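Local coordinates for protein putative ABC transporter subunit, substrate-binding component (Rhodopseudomonas palustris, PDB 4EVQ) that probably serves as the solute-binding component of an ABC transporter for lignin-derived aromatic compounds, and binds 4-hydroxybenzoate, at residues Gly27-Leu32 with Ile188-Val193; Pro68-Leu73 with Ser92-Ala97; Ala212-Ser215 with Lys221-Lys224. All coordinates share one frame; numbering follows the deposited sequence.

The three contacts surround the 4-hydroxybenzoate held between the two lobes of a periplasmic binding protein. Contact 2 lies in the lobe that begins the chain and grips the ligand carboxylate through Ser92; contact 3 lies in the other lobe and receives the phenol hydroxyl at Ser215; contact 1 bridges the two lobes and offers a face of the Tyr29 ring to ligand C3. The centres of contacts 2 and 3 are about 24 Å apart, with nearest atoms about 8 Å apart. Contacts 1 and 3, with centres about 10 Å apart, touch directly: Val193 O probably accepts a hydrogen bond from Lys221 NZ at 2.8 Å.

Contact 1 of 3, residues Gly27-Leu32 with Ile188-Val193; sequences GTYAPL and IAFPDV. With PHB (p-hydroxybenzoic acid), chain H; ACT (acetate ion), chain G.
Thr28 and Tyr29 meet Phe190 and Pro191 across the mouth of the cleft of this periplasmic-binding-protein fold, a loop of one lobe against a loop of the other. The first loop turns by a type I beta turn from Gly27 to Ala30. Within it Thr28 N donates a nearly straight bond (164°) to OXT of an acetate ion, 3.0 Å away and probably from the crystallisation liquor. The Thr28 methyl does the touching: with OG1 anti to the backbone N (chi1 -161°), CG2 is left to lie 3.6 Å from Phe190 CZ and 3.8 Å from Pro191 CB. Pro191 follows a cis peptide bond, and its CB sits over the centre of the Phe190 ring. Tyr29, at the N-cap position of helix 30-46, brings its OH 3.7 Å from Phe190 CE1; the two rings are tilted by 48°. The same hydroxyl is hydrogen-bonded to Tyr161, which also bonds the ligand, so a polar link runs beside the apolar one. Ligand C3 lies over one face of the Tyr29 ring, 3.7 Å from Tyr29 CZ. One helical turn on, Leu32 closes in on that same ligand carbon with its CD2 methyl, at 3.7 Å.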
loop_
_atom_site.group_PDB
_atom_site.type_symbol
_atom_site.label_atom_id
_atom_site.label_comp_id
_atom_site.label_asym_id
_atom_site.label_seq_id
_atom_site.Cartn_x
_atom_site.Cartn_y
_atom_site.Cartn_z
ATOM N N GLY A 27 -6.539 11.112 -11.756
ATOM C CA GLY A 27 -7.386 9.951 -11.813
ATOM C C GLY A 27 -7.755 9.389 -10.457
ATOM O O GLY A 27 -7.638 10.027 -9.384
ATOM N N THR A 28 -8.184 8.139 -10.514
ATOM C CA THR A 28 -8.872 7.582 -9.370
ATOM C C THR A 28 -7.969 7.452 -8.117
ATOM O O THR A 28 -8.424 7.552 -6.979
ATOM C CB THR A 28 -9.525 6.274 -9.731
ATOM O OG1 THR A 28 -10.551 5.972 -8.756
ATOM C CG2 THR A 28 -8.564 5.177 -9.692
ATOM N N TYR A 29 -6.670 7.295 -8.329
ATOM C CA TYR A 29 -5.767 7.146 -7.224
ATOM C C TYR A 29 -4.963 8.409 -6.901
ATOM O O TYR A 29 -4.015 8.375 -6.138
ATOM C CB TYR A 29 -4.858 5.957 -7.495
ATOM C CG TYR A 29 -5.501 4.573 -7.342
ATOM C CD1 TYR A 29 -6.557 4.332 -6.493
ATOM C CD2 TYR A 29 -4.977 3.484 -8.021
ATOM C CE1 TYR A 29 -7.051 3.048 -6.318
ATOM C CE2 TYR A 29 -5.482 2.211 -7.883
ATOM C CZ TYR A 29 -6.520 1.986 -7.017
ATOM O OH TYR A 29 -7.023 0.717 -6.812
ATOM N N ALA A 30 -5.372 9.543 -7.467
ATOM C CA ALA A 30 -4.717 10.801 -7.142
ATOM C C ALA A 30 -4.556 11.073 -5.610
ATOM O O ALA A 30 -3.520 11.552 -5.208
ATOM C CB ALA A 30 -5.457 11.975 -7.825
ATOM N N PRO A 31 -5.556 10.761 -4.778
ATOM C CA PRO A 31 -5.340 11.024 -3.349
ATOM C C PRO A 31 -4.258 10.157 -2.720
ATOM O O PRO A 31 -3.592 10.599 -1.762
ATOM C CB PRO A 31 -6.684 10.697 -2.707
ATOM C CG PRO A 31 -7.638 10.698 -3.832
ATOM C CD PRO A 31 -6.944 10.339 -5.046
ATOM N N LEU A 32 -4.067 8.968 -3.284
ATOM C CA LEU A 32 -3.004 8.079 -2.786
ATOM C C LEU A 32 -1.639 8.628 -3.244
ATOM O O LEU A 32 -0.695 8.633 -2.473
ATOM C CB LEU A 32 -3.194 6.650 -3.309
ATOM C CG LEU A 32 -4.285 5.797 -2.651
ATOM C CD1 LEU A 32 -5.692 6.384 -2.817
ATOM C CD2 LEU A 32 -4.225 4.394 -3.189
ATOM N N ILE A 188 -15.785 -5.685 -10.790
ATOM C CA ILE A 188 -16.237 -4.441 -11.343
ATOM C C ILE A 188 -15.087 -3.965 -12.242
ATOM O O ILE A 188 -13.905 -4.033 -11.830
ATOM C CB ILE A 188 -16.410 -3.399 -10.114
ATOM C CG1 ILE A 188 -17.410 -3.925 -9.087
ATOM C CG2 ILE A 188 -16.825 -2.079 -10.582
ATOM C CD1 ILE A 188 -18.853 -4.000 -9.583
ATOM N N ALA A 189 -15.344 -3.435 -13.442
ATOM C CA ALA A 189 -14.252 -2.916 -14.266
ATOM C C ALA A 189 -13.554 -1.743 -13.566
ATOM O O ALA A 189 -14.221 -0.919 -12.975
ATOM C CB ALA A 189 -14.848 -2.394 -15.578
ATOM N N PHE A 190 -12.227 -1.648 -13.646
ATOM C CA PHE A 190 -11.486 -0.573 -12.975
ATOM C C PHE A 190 -11.493 0.684 -13.855
ATOM O O PHE A 190 -11.202 0.600 -15.040
ATOM C CB PHE A 190 -10.026 -1.003 -12.778
ATOM C CG PHE A 190 -9.175 0.048 -12.154
ATOM C CD1 PHE A 190 -9.189 0.263 -10.812
ATOM C CD2 PHE A 190 -8.335 0.829 -12.922
ATOM C CE1 PHE A 190 -8.443 1.215 -10.232
ATOM C CE2 PHE A 190 -7.535 1.784 -12.333
ATOM C CZ PHE A 190 -7.588 1.977 -10.977
ATOM N N PRO A 191 -11.792 1.856 -13.288
ATOM C CA PRO A 191 -12.185 2.207 -11.925
ATOM C C PRO A 191 -13.676 2.567 -11.835
ATOM O O PRO A 191 -14.024 3.599 -11.275
ATOM C CB PRO A 191 -11.355 3.423 -11.680
ATOM C CG PRO A 191 -11.365 4.128 -13.012
ATOM C CD PRO A 191 -11.394 3.054 -14.060
ATOM N N ASP A 192 -14.542 1.712 -12.362
ATOM C CA ASP A 192 -15.976 1.993 -12.307
ATOM C C ASP A 192 -16.471 1.998 -10.867
ATOM O O ASP A 192 -15.973 1.240 -10.011
ATOM C CB ASP A 192 -16.709 0.968 -13.176
ATOM C CG ASP A 192 -18.119 1.389 -13.534
ATOM O OD1 ASP A 192 -18.273 2.189 -14.444
ATOM O OD2 ASP A 192 -19.072 0.922 -12.931
ATOM N N VAL A 193 -17.486 2.806 -10.599
ATOM C CA VAL A 193 -18.064 2.918 -9.275
ATOM C C VAL A 193 -19.585 2.728 -9.278
ATOM O O VAL A 193 -20.287 3.191 -8.386
ATOM C CB VAL A 193 -17.676 4.194 -8.590
ATOM C CG1 VAL A 193 -16.169 4.278 -8.441
ATOM C CG2 VAL A 193 -18.130 5.437 -9.383
HETATM C "C1'" PHB H . -2.428 -1.700 -6.074
HETATM O "O1'" PHB H . -2.823 -1.579 -7.257
HETATM O "O2'" PHB H . -1.424 -2.449 -5.750
HETATM C C1 PHB H . -3.076 -0.984 -4.956
HETATM C C2 PHB H . -3.781 0.191 -5.215
HETATM C C3 PHB H . -4.407 0.858 -4.174
HETATM C C4 PHB H . -4.343 0.354 -2.916
HETATM C C5 PHB H . -3.630 -0.796 -2.631
HETATM C C6 PHB H . -3.019 -1.446 -3.662
HETATM O O4 PHB H . -4.947 0.986 -1.892
HETATM C C ACT G . -7.690 5.868 -13.858
HETATM O O ACT G . -8.783 6.242 -14.361
HETATM O OXT ACT G . -7.183 6.531 -12.896
HETATM C CH3 ACT G . -6.982 4.683 -14.401
#

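Contact 2 of 3, residues Pro68-Leu73 with Ser92-Ala97; sequences PKATEL and SGVAMA. With PHB (p-hydroxybenzoic acid), chain H.
Ala70 CB fits between Val94 and Ala97, one turn apart on the neighbouring helix, and this single methyl carries most of the contact. It meets Ala97 CB at 3.6 Å, the two methyls coming together at a slant, and it lies 3.8 Å from Val94 CG1 and 3.7 Å from the backbone atom Val94 O. Val94 offers that branch because CG1 stands anti to its backbone N (chi1 179°). With side chains this small at the interface, the axes of segments 68-73 and 92-97 approach to 8.2 Å while crossing at -36°, their N-to-C directions roughly alike. No direct hydrogen bond joins the two segments. At the margin a water spans them instead, 2.9 Å from Thr71 OG1 and donating to Ala97 O at 2.8 Å, so a backbone carbonyl of one helix is tied to a hydroxyl of the other. The start of the second helix faces the ligand. Ser92 N donates to O1' of 4-hydroxybenzoate at 2.8 Å (151°), and Ser92 OG donates to O2' at 2.6 Å, so one residue holds both carboxylate oxygens; the amino end of the helix is likely to favour the negative charge there. A weak bond from Asn135 ND2 also reaches Ser92 OG. Helices 67-80 and 92-105 follow successive parallel strands of the lobe, 54-62 and 85-88, and this side-by-side packing with a helix start at the ligand is characteristic of the alpha/beta lobes of periplasmic binding proteins.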
loop_
_atom_site.group_PDB
_atom_site.type_symbol
_atom_site.label_atom_id
_atom_site.label_comp_id
_atom_site.label_asym_id
_atom_site.label_seq_id
_atom_site.Cartn_x
_atom_site.Cartn_y
_atom_site.Cartn_z
ATOM N N PRO A 68 -0.653 0.956 -19.847
ATOM C CA PRO A 68 -0.111 1.115 -21.200
ATOM C C PRO A 68 0.952 2.206 -21.313
ATOM O O PRO A 68 1.697 2.179 -22.310
ATOM C CB PRO A 68 -1.361 1.480 -22.017
ATOM C CG PRO A 68 -2.446 0.808 -21.299
ATOM C CD PRO A 68 -2.126 1.060 -19.847
ATOM N N LYS A 69 0.997 3.139 -20.361
ATOM C CA LYS A 69 2.010 4.195 -20.393
ATOM C C LYS A 69 3.219 3.917 -19.536
ATOM O O LYS A 69 4.163 4.712 -19.522
ATOM C CB LYS A 69 1.382 5.518 -19.977
ATOM C CG LYS A 69 0.222 5.918 -20.892
ATOM C CD LYS A 69 -0.223 7.326 -20.622
ATOM C CE LYS A 69 -1.094 7.857 -21.756
ATOM N NZ LYS A 69 -1.545 9.254 -21.530
ATOM N N ALA A 70 3.181 2.838 -18.755
ATOM C CA ALA A 70 4.169 2.608 -17.732
ATOM C C ALA A 70 5.570 2.473 -18.290
ATOM O O ALA A 70 6.497 3.036 -17.732
ATOM C CB ALA A 70 3.805 1.374 -16.908
ATOM N N THR A 71 5.740 1.737 -19.378
ATOM C CA THR A 71 7.099 1.569 -19.940
ATOM C C THR A 71 7.694 2.886 -20.388
ATOM O O THR A 71 8.838 3.200 -20.088
ATOM C CB THR A 71 7.059 0.590 -21.094
ATOM O OG1 THR A 71 6.741 -0.702 -20.541
ATOM C CG2 THR A 71 8.398 0.501 -21.859
ATOM N N GLU A 72 6.906 3.680 -21.095
ATOM C CA GLU A 72 7.436 4.922 -21.643
ATOM C C GLU A 72 7.725 5.946 -20.546
ATOM O O GLU A 72 8.714 6.668 -20.603
ATOM C CB GLU A 72 6.481 5.469 -22.714
ATOM C CG GLU A 72 5.172 5.993 -22.161
ATOM C CD GLU A 72 4.080 6.241 -23.195
ATOM O OE1 GLU A 72 3.466 5.259 -23.689
ATOM O OE2 GLU A 72 3.780 7.429 -23.467
ATOM N N LEU A 73 6.896 5.988 -19.511
ATOM C CA LEU A 73 7.124 6.919 -18.400
ATOM C C LEU A 73 8.309 6.515 -17.547
ATOM O O LEU A 73 9.119 7.365 -17.155
ATOM C CB LEU A 73 5.854 7.104 -17.577
ATOM C CG LEU A 73 4.712 7.742 -18.374
ATOM C CD1 LEU A 73 3.499 7.795 -17.499
ATOM C CD2 LEU A 73 5.087 9.149 -18.884
ATOM N N SER A 92 -0.767 -1.660 -9.182
ATOM C CA SER A 92 0.075 -2.828 -9.383
ATOM C C SER A 92 0.413 -3.116 -10.817
ATOM O O SER A 92 1.488 -3.619 -11.095
ATOM C CB SER A 92 -0.581 -4.077 -8.802
ATOM O OG SER A 92 -0.408 -4.196 -7.412
ATOM N N GLY A 93 -0.500 -2.856 -11.741
ATOM C CA GLY A 93 -0.189 -3.080 -13.143
ATOM C C GLY A 93 0.885 -2.114 -13.657
ATOM O O GLY A 93 1.787 -2.537 -14.390
ATOM N N VAL A 94 0.804 -0.840 -13.289
ATOM C CA VAL A 94 1.882 0.091 -13.647
ATOM C C VAL A 94 3.174 -0.328 -12.985
ATOM O O VAL A 94 4.231 -0.339 -13.621
ATOM C CB VAL A 94 1.521 1.532 -13.209
ATOM C CG1 VAL A 94 2.634 2.550 -13.528
ATOM C CG2 VAL A 94 0.219 1.971 -13.811
ATOM N N ALA A 95 3.118 -0.652 -11.702
ATOM C CA ALA A 95 4.323 -0.990 -10.958
ATOM C C ALA A 95 5.044 -2.191 -11.496
ATOM O O ALA A 95 6.294 -2.198 -11.515
ATOM C CB ALA A 95 4.002 -1.193 -9.502
HETATM N N MSE A 96 4.336 -3.208 -11.953
HETATM C CA MSE A 96 5.053 -4.382 -12.438
HETATM C C MSE A 96 5.802 -4.062 -13.747
HETATM O O MSE A 96 6.907 -4.570 -13.998
HETATM C CB MSE A 96 4.129 -5.596 -12.570
HETATM C CG MSE A 96 3.091 -5.490 -13.607
HETATM SE SE MSE A 96 2.026 -7.131 -13.590
HETATM C CE MSE A 96 1.097 -6.943 -11.918
ATOM N N ALA A 97 5.249 -3.184 -14.563
ATOM C CA ALA A 97 5.943 -2.774 -15.778
ATOM C C ALA A 97 7.133 -1.897 -15.434
ATOM O O ALA A 97 8.193 -1.987 -16.085
ATOM C CB ALA A 97 4.951 -2.028 -16.660
HETATM C "C1'" PHB H . -2.428 -1.700 -6.074
HETATM O "O1'" PHB H . -2.823 -1.579 -7.257
HETATM O "O2'" PHB H . -1.424 -2.449 -5.750
HETATM C C1 PHB H . -3.076 -0.984 -4.956
HETATM C C2 PHB H . -3.781 0.191 -5.215
HETATM C C3 PHB H . -4.407 0.858 -4.174
HETATM C C4 PHB H . -4.343 0.354 -2.916
HETATM C C5 PHB H . -3.630 -0.796 -2.631
HETATM C C6 PHB H . -3.019 -1.446 -3.662
HETATM O O4 PHB H . -4.947 0.986 -1.892
HETATM O O HOH W 1 7.988 -2.691 -18.765
#

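Contact 3 of 3, residues Ala212-Ser215 with Lys221-Lys224; sequences AFFS and KFIK. With PHB (p-hydroxybenzoic acid), chain H; SO4 (sulfate ion), chain F.
Phe214 lies over one face of the Phe222 ring, its CE2 displaced toward the rim and 3.5 Å from Phe222 CD1. The planes are inclined by 31° with centroids 4.8 Å apart, an oblique pair of phenyl rings. Farther along the same ring, Phe222 CE2 touches the Ala212 methyl carbon CB at 3.8 Å. Phe222 reaches both because its CG is anti to the backbone N (chi1 -176°), which carries the ring away from helix 217-228 toward the strand. Replacing Phe222 with an alanine would probably open a gap beside Phe214 CE2 and the Ala212 methyl, leaving the Phe214 ring less firmly held. Around this pair, Phe195 meets both rings edge-to-face, and Val157 of the adjoining strand packs on all three residues. The other side of the strand end serves the ligand. Phe213 turns its ring edge to 4-hydroxybenzoate, CZ lying 3.7 Å from ligand C4, and Ser215 OG accepts the hydrogen bond from the phenol oxygen O4 at 2.7 Å. Strand 209-213 thus has its helix on one side and the pocket on the other, within the beta-alpha-beta unit of strand 209-213, helix 217-228 and strand 235-238 that forms part of the second lobe of this periplasmic binding protein.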
loop_
_atom_site.group_PDB
_atom_site.type_symbol
_atom_site.label_atom_id
_atom_site.label_comp_id
_atom_site.label_asym_id
_atom_site.label_seq_id
_atom_site.Cartn_x
_atom_site.Cartn_y
_atom_site.Cartn_z
ATOM N N ALA A 212 -14.199 -6.816 0.530
ATOM C CA ALA A 212 -14.080 -5.866 -0.570
ATOM C C ALA A 212 -12.716 -5.206 -0.577
ATOM O O ALA A 212 -12.200 -4.794 0.454
ATOM C CB ALA A 212 -15.164 -4.792 -0.471
ATOM N N PHE A 213 -12.194 -5.075 -1.783
ATOM C CA PHE A 213 -11.034 -4.216 -2.005
ATOM C C PHE A 213 -11.411 -3.120 -2.987
ATOM O O PHE A 213 -11.688 -3.392 -4.180
ATOM C CB PHE A 213 -9.752 -4.920 -2.486
ATOM C CG PHE A 213 -8.713 -3.925 -3.037
ATOM C CD1 PHE A 213 -8.142 -3.001 -2.206
ATOM C CD2 PHE A 213 -8.412 -3.866 -4.389
ATOM C CE1 PHE A 213 -7.276 -2.027 -2.691
ATOM C CE2 PHE A 213 -7.548 -2.862 -4.885
ATOM C CZ PHE A 213 -6.995 -1.957 -4.018
ATOM N N PHE A 214 -11.425 -1.902 -2.466
ATOM C CA PHE A 214 -11.479 -0.656 -3.262
ATOM C C PHE A 214 -10.599 0.311 -2.475
ATOM O O PHE A 214 -10.238 0.064 -1.314
ATOM C CB PHE A 214 -12.906 -0.102 -3.371
ATOM C CG PHE A 214 -13.814 -0.993 -4.129
ATOM C CD1 PHE A 214 -13.743 -1.090 -5.488
ATOM C CD2 PHE A 214 -14.721 -1.808 -3.466
ATOM C CE1 PHE A 214 -14.494 -1.976 -6.196
ATOM C CE2 PHE A 214 -15.470 -2.695 -4.148
ATOM C CZ PHE A 214 -15.388 -2.802 -5.510
ATOM N N SER A 215 -10.217 1.421 -3.094
ATOM C CA SER A 215 -9.397 2.406 -2.426
ATOM C C SER A 215 -9.616 3.762 -3.101
ATOM O O SER A 215 -9.957 3.807 -4.268
ATOM C CB SER A 215 -7.927 1.925 -2.532
ATOM O OG SER A 215 -7.030 2.773 -1.908
ATOM N N LYS A 221 -17.361 5.769 -2.101
ATOM C CA LYS A 221 -18.636 5.523 -2.724
ATOM C C LYS A 221 -19.135 4.145 -2.413
ATOM O O LYS A 221 -20.325 3.969 -2.129
ATOM C CB LYS A 221 -18.578 5.797 -4.221
ATOM C CG LYS A 221 -19.978 5.765 -4.874
ATOM C CD LYS A 221 -19.865 6.213 -6.299
ATOM C CE LYS A 221 -21.266 6.332 -6.924
ATOM N NZ LYS A 221 -21.916 5.007 -6.970
ATOM N N PHE A 222 -18.274 3.156 -2.416
ATOM C CA PHE A 222 -18.664 1.790 -2.094
ATOM C C PHE A 222 -19.218 1.743 -0.689
ATOM O O PHE A 222 -20.260 1.119 -0.435
ATOM C CB PHE A 222 -17.499 0.805 -2.255
ATOM C CG PHE A 222 -17.913 -0.593 -2.009
ATOM C CD1 PHE A 222 -18.528 -1.326 -3.001
ATOM C CD2 PHE A 222 -17.729 -1.174 -0.778
ATOM C CE1 PHE A 222 -18.999 -2.632 -2.756
ATOM C CE2 PHE A 222 -18.188 -2.462 -0.531
ATOM C CZ PHE A 222 -18.798 -3.188 -1.515
ATOM N N ILE A 223 -18.544 2.340 0.261
ATOM C CA ILE A 223 -18.982 2.330 1.658
ATOM C C ILE A 223 -20.363 2.951 1.780
ATOM O O ILE A 223 -21.235 2.410 2.450
ATOM C CB ILE A 223 -17.950 3.077 2.542
ATOM C CG1 ILE A 223 -16.677 2.235 2.666
ATOM C CG2 ILE A 223 -18.532 3.457 3.907
ATOM C CD1 ILE A 223 -15.554 3.003 3.242
ATOM N N LYS A 224 -20.559 4.102 1.143
ATOM C CA LYS A 224 -21.848 4.803 1.173
ATOM C C LYS A 224 -22.928 3.938 0.563
ATOM O O LYS A 224 -24.018 3.750 1.165
ATOM C CB LYS A 224 -21.715 6.133 0.430
ATOM C CG LYS A 224 -20.871 7.135 1.213
ATOM C CD LYS A 224 -20.862 8.580 0.699
ATOM C CE LYS A 224 -20.303 9.500 1.848
ATOM N NZ LYS A 224 -20.252 10.989 1.648
HETATM C "C1'" PHB H . -2.428 -1.700 -6.074
HETATM O "O1'" PHB H . -2.823 -1.579 -7.257
HETATM O "O2'" PHB H . -1.424 -2.449 -5.750
HETATM C C1 PHB H . -3.076 -0.984 -4.956
HETATM C C2 PHB H . -3.781 0.191 -5.215
HETATM C C3 PHB H . -4.407 0.858 -4.174
HETATM C C4 PHB H . -4.343 0.354 -2.916
HETATM C C5 PHB H . -3.630 -0.796 -2.631
HETATM C C6 PHB H . -3.019 -1.446 -3.662
HETATM O O4 PHB H . -4.947 0.986 -1.892
HETATM S S SO4 F . -24.303 10.460 0.243
HETATM O O1 SO4 F . -25.524 11.238 0.039
HETATM O O2 SO4 F . -23.716 10.030 -1.022
HETATM O O3 SO4 F . -24.610 9.242 1.002
HETATM O O4 SO4 F . -23.308 11.212 1.019
#